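Local coordinates for fucolectin-related protein (Streptococcus pneumoniae, PDB 2WMF) that probably hydrolyses host blood group antigen carbohydrates, acting as the catalytic module of a family 98 glycoside hydrolase, at residues N156-L159 against A160-A164; K184-W187 against E188-N192; T195-E198 against A199-Y203; A500-W504 against K505-L509. All blocks are in the same frame, centred on the assembly; numbering follows the deposited sequence.

Interaction 1: N156-L159 against A160-A164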
loop_
_atom_site.group_PDB
_atom_site.type_symbol
_atom_site.label_atom_id
_atom_site.label_comp_id
_atom_site.label_asym_id
_atom_site.label_seq_id
_atom_site.Cartn_x
_atom_site.Cartn_y
_atom_site.Cartn_z
ATOM N N ASN A 156 -15.169 16.344 -11.173
ATOM C CA ASN A 156 -15.499 17.554 -11.956
ATOM C C ASN A 156 -14.219 18.127 -12.568
ATOM O O ASN A 156 -13.103 17.743 -12.184
ATOM C CB ASN A 156 -16.257 18.586 -11.120
ATOM C CG ASN A 156 -15.391 19.213 -10.047
ATOM O OD1 ASN A 156 -14.412 19.911 -10.370
ATOM N ND2 ASN A 156 -15.716 18.965 -8.779
ATOM N N ASN A 157 -14.392 19.018 -13.520
ATOM C CA ASN A 157 -13.267 19.491 -14.343
ATOM C C ASN A 157 -12.355 20.530 -13.662
ATOM O O ASN A 157 -11.374 20.965 -14.273
ATOM C CB ASN A 157 -13.765 20.039 -15.680
ATOM C CG ASN A 157 -14.610 21.303 -15.549
ATOM O OD1 ASN A 157 -14.538 22.064 -14.563
ATOM N ND2 ASN A 157 -15.430 21.550 -16.580
ATOM N N GLN A 158 -12.662 20.922 -12.435
ATOM C CA GLN A 158 -11.787 21.837 -11.672
ATOM C C GLN A 158 -10.675 21.126 -10.860
ATOM O O GLN A 158 -9.717 21.759 -10.405
ATOM C CB GLN A 158 -12.594 22.732 -10.744
ATOM C CG GLN A 158 -13.631 23.594 -11.448
ATOM C CD GLN A 158 -14.297 24.630 -10.553
ATOM O OE1 GLN A 158 -13.719 25.134 -9.580
ATOM N NE2 GLN A 158 -15.533 24.991 -10.911
ATOM N N LEU A 159 -10.826 19.826 -10.625
ATOM C CA LEU A 159 -9.939 19.110 -9.722
ATOM C C LEU A 159 -8.517 19.033 -10.248
ATOM O O LEU A 159 -7.569 19.271 -9.493
ATOM C CB LEU A 159 -10.490 17.702 -9.473
ATOM C CG LEU A 159 -11.891 17.668 -8.833
ATOM C CD1 LEU A 159 -12.319 16.202 -8.672
ATOM C CD2 LEU A 159 -11.983 18.478 -7.524
ATOM N N ALA A 160 -8.380 18.752 -11.526
ATOM C CA ALA A 160 -7.034 18.642 -12.123
ATOM C C ALA A 160 -6.341 20.026 -12.171
ATOM O O ALA A 160 -5.188 20.166 -11.730
ATOM C CB ALA A 160 -7.070 17.995 -13.479
ATOM N N PRO A 161 -7.017 21.055 -12.724
ATOM C CA PRO A 161 -6.372 22.395 -12.702
ATOM C C PRO A 161 -6.057 22.945 -11.303
ATOM O O PRO A 161 -4.974 23.568 -11.063
ATOM C CB PRO A 161 -7.379 23.283 -13.464
ATOM C CG PRO A 161 -8.269 22.398 -14.117
ATOM C CD PRO A 161 -8.303 21.091 -13.437
ATOM N N HIS A 162 -6.942 22.703 -10.350
ATOM C CA HIS A 162 -6.695 23.194 -8.992
ATOM C C HIS A 162 -5.478 22.452 -8.417
ATOM O O HIS A 162 -4.679 23.026 -7.708
ATOM C CB HIS A 162 -7.894 23.046 -8.079
ATOM C CG HIS A 162 -9.005 23.996 -8.381
ATOM N ND1 HIS A 162 -10.169 24.043 -7.639
ATOM C CD2 HIS A 162 -9.124 24.932 -9.345
ATOM C CE1 HIS A 162 -10.970 24.973 -8.153
ATOM N NE2 HIS A 162 -10.350 25.540 -9.178
ATOM N N SER A 163 -5.408 21.151 -8.663
ATOM C CA SER A 163 -4.279 20.337 -8.205
ATOM C C SER A 163 -2.962 20.843 -8.796
ATOM O O SER A 163 -1.938 20.950 -8.091
ATOM C CB SER A 163 -4.523 18.833 -8.522
ATOM O OG SER A 163 -5.612 18.299 -7.765
ATOM N N ALA A 164 -3.005 21.200 -10.073
ATOM C CA ALA A 164 -1.837 21.754 -10.784
ATOM C C ALA A 164 -1.345 23.041 -10.107
ATOM O O ALA A 164 -0.133 23.243 -9.941
ATOM C CB ALA A 164 -2.180 21.989 -12.272
HETATM O O HOH W 1 -10.480 17.831 -13.167
#
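Leu-159 O is gripped twice by Ser-163, whose hydroxyl and backbone amide approach from opposite faces of the carbonyl plane. OG of Ser-163 donates at 2.8 Å to Leu-159 O, and N of Ser-163 reaches the same oxygen in the regular i to i+4 helical bond. The first torsion of the serine (chi1 -67°) sets OG beside the backbone N and points it back at Leu-159 O; OG also has a weak bond with Asn-148. One step earlier, His-162 N donates to Gln-158 O at 2.9 Å. That same oxygen also lies over one face of the His-162 ring, displaced toward its rim. The Gln-158 side chain runs alongside the imidazole and points the same way; its CB sits over the ring face, 4.0 Å from the centroid of His-162, in a CH-pi contact. The amide is turned 73° from the ring plane. These contacts build the start of helix 159-172, which follows barrel strand 143-149. A type I turn from Asn-156 to Leu-159 leads into the helix, and Asn-156 OD1 accepts from Gln-158 N at 2.9 Å, a capping bond in the plane of the side-chain carbonyl. A water bridges Asn-156 O, to which it donates, and Ala-160 N, from which it accepts. Pro-161, which has no amide hydrogen to offer, sets its CD 3.2 Å from Asn-157 O.

Interaction 2: K184-W187 against E188-N192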
loop_
_atom_site.group_PDB
_atom_site.type_symbol
_atom_site.label_atom_id
_atom_site.label_comp_id
_atom_site.label_asym_id
_atom_site.label_seq_id
_atom_site.Cartn_x
_atom_site.Cartn_y
_atom_site.Cartn_z
ATOM N N LYS A 184 -9.443 3.195 -13.549
ATOM C CA LYS A 184 -8.747 3.396 -14.815
ATOM C C LYS A 184 -9.249 4.664 -15.527
ATOM O O LYS A 184 -8.461 5.519 -15.916
ATOM C CB LYS A 184 -8.937 2.197 -15.743
ATOM C CG LYS A 184 -8.384 0.845 -15.202
ATOM C CD LYS A 184 -9.076 -0.358 -15.848
ATOM C CE LYS A 184 -8.832 -1.667 -15.125
ATOM N NZ LYS A 184 -9.921 -2.713 -15.336
ATOM N N TRP A 185 -10.564 4.767 -15.741
ATOM C CA TRP A 185 -11.135 5.934 -16.470
ATOM C C TRP A 185 -10.742 7.239 -15.753
ATOM O O TRP A 185 -10.487 8.254 -16.404
ATOM C CB TRP A 185 -12.672 5.790 -16.582
ATOM C CG TRP A 185 -13.338 6.005 -15.277
ATOM C CD1 TRP A 185 -13.556 5.063 -14.280
ATOM C CD2 TRP A 185 -13.786 7.253 -14.743
ATOM N NE1 TRP A 185 -14.099 5.680 -13.163
ATOM C CE2 TRP A 185 -14.256 7.014 -13.426
ATOM C CE3 TRP A 185 -13.842 8.568 -15.245
ATOM C CZ2 TRP A 185 -14.777 8.024 -12.640
ATOM C CZ3 TRP A 185 -14.348 9.581 -14.426
ATOM C CH2 TRP A 185 -14.771 9.303 -13.145
ATOM N N PHE A 186 -10.686 7.202 -14.419
ATOM C CA PHE A 186 -10.451 8.381 -13.610
ATOM C C PHE A 186 -9.025 8.899 -13.861
ATOM O O PHE A 186 -8.798 10.061 -14.190
ATOM C CB PHE A 186 -10.691 8.098 -12.109
ATOM C CG PHE A 186 -10.458 9.304 -11.255
ATOM C CD1 PHE A 186 -11.474 10.199 -10.998
ATOM C CD2 PHE A 186 -9.183 9.589 -10.784
ATOM C CE1 PHE A 186 -11.271 11.362 -10.279
ATOM C CE2 PHE A 186 -8.946 10.775 -10.041
ATOM C CZ PHE A 186 -10.003 11.678 -9.813
ATOM N N TRP A 187 -8.048 8.029 -13.662
ATOM C CA TRP A 187 -6.670 8.436 -13.870
ATOM C C TRP A 187 -6.408 8.789 -15.338
ATOM O O TRP A 187 -5.585 9.706 -15.632
ATOM C CB TRP A 187 -5.682 7.371 -13.341
ATOM C CG TRP A 187 -5.520 7.409 -11.868
ATOM C CD1 TRP A 187 -5.797 6.414 -10.988
ATOM C CD2 TRP A 187 -4.976 8.486 -11.080
ATOM N NE1 TRP A 187 -5.499 6.805 -9.706
ATOM C CE2 TRP A 187 -5.010 8.080 -9.731
ATOM C CE3 TRP A 187 -4.494 9.765 -11.381
ATOM C CZ2 TRP A 187 -4.547 8.896 -8.676
ATOM C CZ3 TRP A 187 -4.087 10.595 -10.338
ATOM C CH2 TRP A 187 -4.096 10.152 -9.002
ATOM N N GLU A 188 -7.053 8.093 -16.262
ATOM C CA GLU A 188 -6.937 8.461 -17.683
ATOM C C GLU A 188 -7.404 9.925 -17.869
ATOM O O GLU A 188 -6.785 10.745 -18.575
ATOM C CB GLU A 188 -7.748 7.499 -18.559
ATOM C CG GLU A 188 -7.132 6.164 -18.737
ATOM C CD GLU A 188 -8.050 5.105 -19.326
ATOM O OE1 GLU A 188 -9.216 5.430 -19.739
ATOM O OE2 GLU A 188 -7.573 3.947 -19.423
ATOM N N THR A 189 -8.480 10.268 -17.183
ATOM C CA THR A 189 -9.092 11.579 -17.328
ATOM C C THR A 189 -8.224 12.666 -16.723
ATOM O O THR A 189 -8.013 13.739 -17.334
ATOM C CB THR A 189 -10.540 11.565 -16.719
ATOM O OG1 THR A 189 -11.336 10.637 -17.458
ATOM C CG2 THR A 189 -11.188 12.912 -16.839
ATOM N N ILE A 190 -7.654 12.376 -15.561
ATOM C CA ILE A 190 -6.785 13.379 -14.898
ATOM C C ILE A 190 -5.610 13.775 -15.789
ATOM O O ILE A 190 -5.341 14.962 -15.946
ATOM C CB ILE A 190 -6.269 12.879 -13.503
ATOM C CG1 ILE A 190 -7.479 12.656 -12.580
ATOM C CG2 ILE A 190 -5.190 13.786 -12.907
ATOM C CD1 ILE A 190 -8.440 13.743 -12.502
ATOM N N MET A 191 -4.903 12.799 -16.335
ATOM C CA MET A 191 -3.690 13.091 -17.110
ATOM C C MET A 191 -3.975 13.551 -18.553
ATOM O O MET A 191 -3.091 14.060 -19.237
ATOM C CB MET A 191 -2.663 11.951 -17.005
ATOM C CG MET A 191 -1.205 12.334 -17.271
ATOM S SD MET A 191 -0.568 13.584 -16.134
ATOM C CE MET A 191 -0.208 12.606 -14.640
ATOM N N ASN A 192 -5.208 13.374 -19.042
ATOM C CA ASN A 192 -5.661 14.069 -20.268
ATOM C C ASN A 192 -5.909 15.570 -20.070
ATOM O O ASN A 192 -5.968 16.311 -21.056
ATOM C CB ASN A 192 -6.949 13.392 -20.850
ATOM C CG ASN A 192 -6.664 12.131 -21.674
ATOM O OD1 ASN A 192 -7.461 11.162 -21.642
ATOM N ND2 ASN A 192 -5.560 12.122 -22.400
#
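Phe-186 and Ile-190, one helical turn apart, make the main apolar contact, their side chains crossing at a slant. The gamma carbon CG1 of Ile-190 approaches CE2 of Phe-186 to 3.5 Å, and CD1 of Ile-190 lies 3.7 Å from CZ of Phe-186. The ring leans forward along the helix because CG of Phe-186 stands anti to its own amide nitrogen (chi1 -180°), whereas Ile-190 carries CG1 anti to the carbonyl carbon and back toward the preceding turn. Trp-187 flanks the isoleucine more loosely, its CE3 lying 4.2 Å from Ile-190 CB, and its indole also meets the ring of Trp-179. The indole of Trp-185 is covered on one face by CB of its neighbour Phe-186, centred over the ring. Trp-185 O takes two bonds from Thr-189, OG1 at 2.7 Å and N at 2.9 Å, from opposite faces of the carbonyl plane. CG of Glu-188 lies 3.2 Å from Lys-184 O, and the chain runs out extended to a carboxylate held by Ser-347 and Asn-341; Lys-184 NZ forms salt bridges with Glu-361 and Asp-218. The arrangement is that of a short, largely buried helix in the connection between strands 176-180 and 207-212 of an eight-stranded beta/alpha barrel, packed against helices 194-203 and 219-231.

Interaction 3: T195-E198 against A199-Y203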
loop_
_atom_site.group_PDB
_atom_site.type_symbol
_atom_site.label_atom_id
_atom_site.label_comp_id
_atom_site.label_asym_id
_atom_site.label_seq_id
_atom_site.Cartn_x
_atom_site.Cartn_y
_atom_site.Cartn_z
ATOM N N THR A 195 -3.777 21.177 -18.277
ATOM C CA THR A 195 -3.152 21.919 -17.174
ATOM C C THR A 195 -2.349 20.984 -16.269
ATOM O O THR A 195 -1.206 21.256 -15.911
ATOM C CB THR A 195 -4.185 22.739 -16.380
ATOM O OG1 THR A 195 -4.984 23.537 -17.285
ATOM C CG2 THR A 195 -3.503 23.696 -15.305
ATOM N N PHE A 196 -2.959 19.875 -15.874
ATOM C CA PHE A 196 -2.298 18.930 -14.988
ATOM C C PHE A 196 -1.163 18.174 -15.683
ATOM O O PHE A 196 -0.116 17.922 -15.069
ATOM C CB PHE A 196 -3.282 17.973 -14.304
ATOM C CG PHE A 196 -2.669 17.297 -13.131
ATOM C CD1 PHE A 196 -2.449 18.010 -11.958
ATOM C CD2 PHE A 196 -2.225 15.977 -13.187
ATOM C CE1 PHE A 196 -1.830 17.436 -10.874
ATOM C CE2 PHE A 196 -1.578 15.408 -12.102
ATOM C CZ PHE A 196 -1.410 16.115 -10.940
ATOM N N PHE A 197 -1.354 17.803 -16.949
ATOM C CA PHE A 197 -0.287 17.154 -17.723
ATOM C C PHE A 197 0.958 18.054 -17.819
ATOM O O PHE A 197 2.101 17.606 -17.558
ATOM C CB PHE A 197 -0.807 16.698 -19.078
ATOM C CG PHE A 197 0.220 16.023 -19.942
ATOM C CD1 PHE A 197 0.816 14.826 -19.554
ATOM C CD2 PHE A 197 0.553 16.542 -21.189
ATOM C CE1 PHE A 197 1.741 14.204 -20.362
ATOM C CE2 PHE A 197 1.468 15.907 -22.004
ATOM C CZ PHE A 197 2.054 14.738 -21.597
ATOM N N GLU A 198 0.747 19.325 -18.155
ATOM C CA GLU A 198 1.827 20.301 -18.201
ATOM C C GLU A 198 2.500 20.458 -16.821
ATOM O O GLU A 198 3.751 20.471 -16.712
ATOM C CB GLU A 198 1.329 21.651 -18.716
ATOM C CG GLU A 198 2.276 22.795 -18.511
ATOM C CD GLU A 198 3.436 22.822 -19.469
ATOM O OE1 GLU A 198 4.321 23.707 -19.281
ATOM O OE2 GLU A 198 3.474 22.020 -20.425
ATOM N N ALA A 199 1.697 20.623 -15.772
ATOM C CA ALA A 199 2.266 20.743 -14.400
ATOM C C ALA A 199 3.067 19.507 -13.987
ATOM O O ALA A 199 4.084 19.618 -13.289
ATOM C CB ALA A 199 1.178 21.068 -13.376
ATOM N N SER A 200 2.581 18.331 -14.386
ATOM C CA SER A 200 3.293 17.081 -14.070
ATOM C C SER A 200 4.673 17.018 -14.750
ATOM O O SER A 200 5.680 16.620 -14.158
ATOM C CB SER A 200 2.451 15.852 -14.428
ATOM O OG SER A 200 1.270 15.838 -13.626
ATOM N N GLN A 201 4.714 17.431 -15.998
ATOM C CA GLN A 201 5.957 17.446 -16.737
ATOM C C GLN A 201 6.974 18.426 -16.124
ATOM O O GLN A 201 8.208 18.176 -16.152
ATOM C CB GLN A 201 5.684 17.836 -18.185
ATOM C CG GLN A 201 4.996 16.771 -18.978
ATOM C CD GLN A 201 4.679 17.224 -20.382
ATOM O OE1 GLN A 201 3.748 18.019 -20.615
ATOM N NE2 GLN A 201 5.404 16.706 -21.316
ATOM N N LYS A 202 6.491 19.535 -15.577
ATOM C CA LYS A 202 7.394 20.539 -14.977
ATOM C C LYS A 202 7.809 20.147 -13.558
ATOM O O LYS A 202 8.975 20.269 -13.164
ATOM C CB LYS A 202 6.721 21.917 -14.889
ATOM C CG LYS A 202 6.445 22.663 -16.175
ATOM C CD LYS A 202 5.704 23.944 -15.818
ATOM C CE LYS A 202 5.691 24.970 -16.949
ATOM N NZ LYS A 202 4.288 25.456 -17.272
ATOM N N TYR A 203 6.835 19.674 -12.777
ATOM C CA TYR A 203 6.988 19.582 -11.327
ATOM C C TYR A 203 6.923 18.152 -10.824
ATOM O O TYR A 203 6.588 17.928 -9.661
ATOM C CB TYR A 203 5.922 20.442 -10.623
ATOM C CG TYR A 203 5.906 21.889 -11.063
ATOM C CD1 TYR A 203 7.062 22.666 -11.000
ATOM C CD2 TYR A 203 4.731 22.483 -11.549
ATOM C CE1 TYR A 203 7.052 24.006 -11.407
ATOM C CE2 TYR A 203 4.726 23.801 -11.971
ATOM C CZ TYR A 203 5.879 24.555 -11.890
ATOM O OH TYR A 203 5.850 25.895 -12.309
HETATM O O HOH W 2 2.147 19.876 -21.769
#
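Ser-200 and Phe-196 form the tight, buried side of this helical turn. OG of Ser-200 donates to Phe-196 O at 2.9 Å from well above the carbonyl plane, while the amide N of Ser-200 reaches that oxygen from the opposite face. The hydroxyl thereby also lies over one face of the Phe-196 ring, with OG of Ser-200 3.3 Å from CE2 of Phe-196. The ring meets Trp-179 edge-to-face and touches Ile-190 and Met-191, so the serine hydroxyl sits among largely apolar neighbours with its hydrogen bond turned back into the backbone. Ala-199 continues this inward side against Ala-164 of helix 159-172. Lying between strands 176-180 and 207-212, helix 194-203 belongs to the layer of helices round the eight-stranded parallel beta/alpha barrel. Close packing extends to Phe-197, where the amide of Gln-201 lies stacked on the ring, the two planes 24° apart, with OE1 of Gln-201 over the face toward the rim and 3.4 Å from CE2 of Phe-197. From here outward the contact becomes polar and more exposed. A water donates both to that amide oxygen, at 2.7 Å from Gln-201 OE1, and to OE2 of Glu-198. Beyond it, Glu-198 is bent at chi2 (76°), which turns its carboxylate along the helix to meet Lys-202. In this exposed salt bridge, OE1 of Glu-198 receives NZ of Lys-202 at 2.7 Å on its anti lone pair, the one away from OE2.

Interaction 4: A500-W504 against K505-L509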
loop_
_atom_site.group_PDB
_atom_site.type_symbol
_atom_site.label_atom_id
_atom_site.label_comp_id
_atom_site.label_asym_id
_atom_site.label_seq_id
_atom_site.Cartn_x
_atom_site.Cartn_y
_atom_site.Cartn_z
ATOM N N ALA A 500 -22.305 1.821 9.700
ATOM C CA ALA A 500 -21.488 2.875 9.080
ATOM C C ALA A 500 -22.230 4.211 9.012
ATOM O O ALA A 500 -21.597 5.267 8.925
ATOM C CB ALA A 500 -21.014 2.435 7.681
ATOM N N SER A 501 -23.561 4.189 9.161
ATOM C CA SER A 501 -24.299 5.450 9.296
ATOM C C SER A 501 -23.889 6.220 10.581
ATOM O O SER A 501 -24.202 7.413 10.711
ATOM C CB SER A 501 -25.802 5.233 9.267
ATOM O OG SER A 501 -26.191 4.541 10.412
ATOM N N LYS A 502 -23.194 5.540 11.506
ATOM C CA LYS A 502 -22.702 6.179 12.720
ATOM C C LYS A 502 -21.210 6.536 12.651
ATOM O O LYS A 502 -20.596 6.839 13.692
ATOM C CB LYS A 502 -22.954 5.278 13.927
ATOM C CG LYS A 502 -24.396 4.822 14.107
ATOM C CD LYS A 502 -25.342 5.969 14.201
ATOM C CE LYS A 502 -26.770 5.479 14.516
ATOM N NZ LYS A 502 -27.679 6.659 14.301
ATOM N N SER A 503 -20.633 6.487 11.446
ATOM C CA SER A 503 -19.299 7.066 11.221
ATOM C C SER A 503 -19.306 8.517 11.736
ATOM O O SER A 503 -20.289 9.251 11.533
ATOM C CB SER A 503 -18.925 7.110 9.733
ATOM O OG SER A 503 -18.787 5.842 9.158
ATOM N N TRP A 504 -18.247 8.921 12.430
ATOM C CA TRP A 504 -18.110 10.284 12.935
ATOM C C TRP A 504 -19.103 10.590 14.092
ATOM O O TRP A 504 -19.208 11.752 14.501
ATOM C CB TRP A 504 -18.174 11.379 11.846
ATOM C CG TRP A 504 -17.301 11.132 10.659
ATOM C CD1 TRP A 504 -17.716 10.939 9.381
ATOM C CD2 TRP A 504 -15.871 11.010 10.637
ATOM N NE1 TRP A 504 -16.655 10.722 8.569
ATOM C CE2 TRP A 504 -15.504 10.748 9.303
ATOM C CE3 TRP A 504 -14.870 11.122 11.602
ATOM C CZ2 TRP A 504 -14.155 10.578 8.904
ATOM C CZ3 TRP A 504 -13.537 10.975 11.202
ATOM C CH2 TRP A 504 -13.198 10.693 9.874
ATOM N N LYS A 505 -19.736 9.557 14.647
ATOM C CA LYS A 505 -20.672 9.684 15.779
ATOM C C LYS A 505 -20.242 8.825 16.979
ATOM O O LYS A 505 -19.259 8.083 16.907
ATOM C CB LYS A 505 -22.101 9.334 15.311
ATOM C CG LYS A 505 -22.602 10.207 14.172
ATOM C CD LYS A 505 -24.036 9.879 13.794
ATOM C CE LYS A 505 -24.668 10.894 12.831
ATOM N NZ LYS A 505 -23.934 11.122 11.532
ATOM N N LYS A 506 -20.977 8.923 18.095
ATOM C CA LYS A 506 -20.596 8.269 19.350
ATOM C C LYS A 506 -20.388 6.753 19.242
ATOM O O LYS A 506 -19.503 6.190 19.888
ATOM C CB LYS A 506 -21.655 8.578 20.457
ATOM C CG LYS A 506 -23.037 7.988 20.199
ATOM C CD LYS A 506 -24.022 8.305 21.357
ATOM C CE LYS A 506 -25.180 7.308 21.357
ATOM N NZ LYS A 506 -26.460 7.991 21.602
ATOM N N GLU A 507 -21.184 6.081 18.408
ATOM C CA GLU A 507 -21.047 4.639 18.253
ATOM C C GLU A 507 -19.662 4.279 17.717
ATOM O O GLU A 507 -19.091 3.258 18.109
ATOM C CB GLU A 507 -22.128 4.046 17.332
ATOM C CG GLU A 507 -23.542 4.101 17.932
ATOM C CD GLU A 507 -24.290 5.412 17.710
ATOM O OE1 GLU A 507 -23.746 6.454 17.181
ATOM O OE2 GLU A 507 -25.504 5.395 18.090
ATOM N N GLU A 508 -19.145 5.126 16.825
ATOM C CA GLU A 508 -17.813 4.889 16.259
ATOM C C GLU A 508 -16.779 5.045 17.357
ATOM O O GLU A 508 -15.785 4.261 17.445
ATOM C CB GLU A 508 -17.518 5.786 15.043
ATOM C CG GLU A 508 -16.097 5.499 14.487
ATOM C CD GLU A 508 -15.843 6.134 13.152
ATOM O OE1 GLU A 508 -16.000 7.370 13.060
ATOM O OE2 GLU A 508 -15.485 5.412 12.190
ATOM N N LEU A 509 -16.961 6.059 18.205
ATOM C CA LEU A 509 -16.051 6.214 19.352
ATOM C C LEU A 509 -16.118 5.032 20.331
ATOM O O LEU A 509 -15.096 4.620 20.839
ATOM C CB LEU A 509 -16.294 7.522 20.075
ATOM C CG LEU A 509 -16.035 8.802 19.322
ATOM C CD1 LEU A 509 -16.351 9.986 20.262
ATOM C CD2 LEU A 509 -14.561 8.854 18.802
HETATM O O HOH W 3 -22.265 9.257 9.741
HETATM O O HOH W 4 -27.533 6.827 17.137
#
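Lys-502 lays its aliphatic chain across the carboxylate of Glu-507, with CD of the lysine 3.4 Å from OE1 of the glutamate. Both chains are bent at chi2 (-57° in Lys-502, 85° in Glu-507), which brings them obliquely over each other. Their charged ends stay apart, NZ of Lys-502 and OE2 of Glu-507 being 4.5 Å distant, and a water links them. The backbone closes a type II turn beside them: Lys-505 N donates to Lys-502 O at 3.0 Å, with Lys-505 at the N-cap position of helix 506-517. The Lys-505 side chain runs back along this turn. Its CB lies 3.3 Å from Lys-502 O, its CG 3.6 Å from Ser-503 O, and a bend at chi4 (57°) brings NZ to a second water, which donates to Ser-501 O and Ser-503 O. Trp-504, inside the turn, is held by Glu-508, whose OE1 accepts from Trp-504 N at 2.8 Å, the amide coming from above the carboxylate plane. This oxygen also receives Trp-54 NE1, and Tyr-267 bonds to OE2, so the glutamate ties the helix start to the loops after barrel strands 39-45 and 237-243. The Trp-504 indole itself meets the rings of Trp-54 and Trp-55.

In the fold
Each interaction is local, spanning one continuous run of chain, and they follow in series without nesting or crossing. Interaction 1 starts helix 159-172 after strand 143-149. Interaction 2 forms helix 184-192 beyond strand 176-180, and interaction 3 lies on the next helix, 194-203, before strand 207-212. These three pack on one another, with Ala-160 against Phe-196, Met-191 against Ser-200 and Ala-160 near the backbone of Ile-190, so they form one patch on the barrel. Interaction 4 comes much later, in the C-terminal part of the chain, and touches none of them; its centre is about 31 Å from that of interaction 1, and it joins the loop after helix 489-493 to helix 506-517.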